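Local coordinates for gliding motility protein MglB (Myxococcus xanthus, PDB 6IZW), which probably acts as a molecular adaptor and guanyl-nucleotide exchange factor for a small GTPase that controls gliding motility, at residues B[148-151]-B[152-155]. The protein carries 1 engineered substitution. Residues are numbered along the deposited sequence; the frame is centred on the assembly and turned at random.
Engineered in segment 148-151: Met148 (natural residue Ile).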
HETATM    1  N   MSE B 148      24.755  -9.550 -20.346  1.00 47.69           N
HETATM    2  CA  MSE B 148      24.985  -9.728 -18.925  1.00 51.90           C
HETATM    3  C   MSE B 148      25.446 -11.145 -18.597  1.00 53.01           C
HETATM    4  O   MSE B 148      25.068 -12.105 -19.268  1.00 51.71           O
HETATM    5  CB  MSE B 148      23.722  -9.420 -18.146  1.00 51.30           C
HETATM    6  CG  MSE B 148      23.932  -9.449 -16.663  1.00 57.47           C
HETATM    7 SE   MSE B 148      22.321  -8.938 -15.729  1.00 81.70          SE
HETATM    8  CE  MSE B 148      22.073  -7.169 -16.566  1.00 58.70           C
ATOM      9  N   SER B 149      26.270 -11.278 -17.563  1.00 49.54           N
ATOM     10  CA  SER B 149      26.704 -12.581 -17.096  1.00 45.96           C
ATOM     11  C   SER B 149      26.533 -12.626 -15.590  1.00 41.91           C
ATOM     12  O   SER B 149      26.271 -11.609 -14.948  1.00 45.17           O
ATOM     13  CB  SER B 149      28.152 -12.873 -17.516  1.00 50.07           C
ATOM     14  OG  SER B 149      29.035 -11.883 -17.014  1.00 54.92           O
ATOM     15  N   ASP B 150      26.652 -13.823 -15.023  1.00 39.26           N
ATOM     16  CA  ASP B 150      26.336 -13.969 -13.608  1.00 39.51           C
ATOM     17  C   ASP B 150      27.340 -13.279 -12.697  1.00 40.83           C
ATOM     18  O   ASP B 150      27.030 -13.064 -11.524  1.00 42.26           O
ATOM     19  CB  ASP B 150      26.220 -15.443 -13.238  1.00 39.92           C
ATOM     20  CG  ASP B 150      24.919 -16.032 -13.701  1.00 45.98           C
ATOM     21  OD1 ASP B 150      24.857 -16.475 -14.867  1.00 45.04           O
ATOM     22  OD2 ASP B 150      23.941 -16.006 -12.917  1.00 62.79           O
ATOM     23  N   ASP B 151      28.529 -12.920 -13.191  1.00 38.94           N
ATOM     24  CA  ASP B 151      29.426 -12.121 -12.365  1.00 39.26           C
ATOM     25  C   ASP B 151      28.873 -10.711 -12.168  1.00 41.10           C
ATOM     26  O   ASP B 151      29.004 -10.139 -11.085  1.00 40.72           O
ATOM     27  CB  ASP B 151      30.833 -12.087 -12.965  1.00 38.31           C
ATOM     28  CG  ASP B 151      30.832 -11.744 -14.439  1.00 48.69           C
ATOM     29  OD1 ASP B 151      30.269 -12.540 -15.222  1.00 49.73           O
ATOM     30  OD2 ASP B 151      31.382 -10.677 -14.822  1.00 48.84           O
ATOM     31  N   ASP B 152      28.200 -10.162 -13.185  1.00 43.61           N
ATOM     32  CA  ASP B 152      27.544  -8.859 -13.039  1.00 47.45           C
ATOM     33  C   ASP B 152      26.540  -8.871 -11.890  1.00 47.04           C
ATOM     34  O   ASP B 152      26.419  -7.894 -11.144  1.00 48.99           O
ATOM     35  CB  ASP B 152      26.852  -8.475 -14.354  1.00 42.53           C
ATOM     36  CG  ASP B 152      27.848  -8.045 -15.436  1.00 56.36           C
ATOM     37  OD1 ASP B 152      28.755  -7.231 -15.124  1.00 59.74           O
ATOM     38  OD2 ASP B 152      27.732  -8.517 -16.597  1.00 55.52           O
ATOM     39  N   ILE B 153      25.818  -9.976 -11.739  1.00 42.07           N
ATOM     40  CA  ILE B 153      24.849 -10.130 -10.668  1.00 42.34           C
ATOM     41  C   ILE B 153      25.559 -10.362  -9.337  1.00 52.44           C
ATOM     42  O   ILE B 153      25.354  -9.613  -8.373  1.00 51.66           O
ATOM     43  CB  ILE B 153      23.885 -11.283 -11.006  1.00 44.35           C
ATOM     44  CG1 ILE B 153      22.907 -10.868 -12.117  1.00 37.84           C
ATOM     45  CG2 ILE B 153      23.180 -11.800  -9.751  1.00 40.96           C
ATOM     46  CD1 ILE B 153      22.143 -12.046 -12.687  1.00 37.68           C
ATOM     47  N   ASP B 154      26.408 -11.408  -9.268  1.00 48.73           N
ATOM     48  CA  ASP B 154      27.082 -11.768  -8.013  1.00 53.42           C
ATOM     49  C   ASP B 154      27.916 -10.616  -7.442  1.00 47.16           C
ATOM     50  O   ASP B 154      28.039 -10.488  -6.223  1.00 54.75           O
ATOM     51  CB  ASP B 154      27.975 -13.001  -8.216  1.00 44.41           C
ATOM     52  CG  ASP B 154      27.182 -14.278  -8.444  1.00 60.27           C
ATOM     53  OD1 ASP B 154      25.934 -14.262  -8.322  1.00 61.43           O
ATOM     54  OD2 ASP B 154      27.815 -15.312  -8.767  1.00 60.02           O
ATOM     55  N   ASN B 155      28.493  -9.774  -8.297  1.00 46.81           N
ATOM     56  CA  ASN B 155      29.288  -8.621  -7.879  1.00 52.41           C
ATOM     57  C   ASN B 155      28.446  -7.402  -7.516  1.00 62.18           C
ATOM     58  O   ASN B 155      28.967  -6.276  -7.567  1.00 61.10           O
ATOM     59  CB  ASN B 155      30.257  -8.202  -8.991  1.00 54.55           C
ATOM     60  CG  ASN B 155      31.376  -9.202  -9.221  1.00 53.13           C
ATOM     61  OD1 ASN B 155      31.620 -10.101  -8.397  1.00 46.26           O
ATOM     62  ND2 ASN B 155      32.074  -9.040 -10.357  1.00 40.60           N
TER
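Asp152 reaches back to the start of its own short helix and takes the backbone N-H of Ser149 on OD2, with 3.3 Å from Ser149 N to Asp152 OD2 and a nearly straight N-H...O angle of 163°. The donor comes to the anti side of the carboxylate, slightly out of its plane. A side chain in the first turn thus accepts the backbone N-H three residues back. CG of Asp152 lies beside its own N (chi1 -74°), which swings the acid toward the helix start, where the helix dipole would probably favour its negative charge. A weak bond from Asp152 N to Ser149 O (3.0 Å) closes the same turn. With an alanine here the Ser149 N-H would probably lose its carboxylate acceptor, leaving the weak backbone bond to hold this turn.

The more closely packed side is mainly aliphatic. The engineered, selenium-substituted Met148 lays CG 3.8 Å from Asp152 CB, while its chain crosses that of Ile153 at about a right angle, SE 4.1 Å from Ile153 CG1.

The other side is looser and acidic, with Asp150, Asp151 and Asp154. Here the backbone does the holding, through Asp154 N to Asp150 O and Asn155 N to Asp151 O, both 2.9 Å. Outside this turn, Asp150 packs on a basic side chain of another protein's chain, and Asp154 OD1 forms a salt bridge to one.

Helix 150-154 follows the unmodelled residues 132-142 beyond helix 111-130, and the centre of this contact is about 33 Å from the centre of the chain; away from the five-stranded sheet, it lies with Met148, Asp152 and Ile153 against that partner protein.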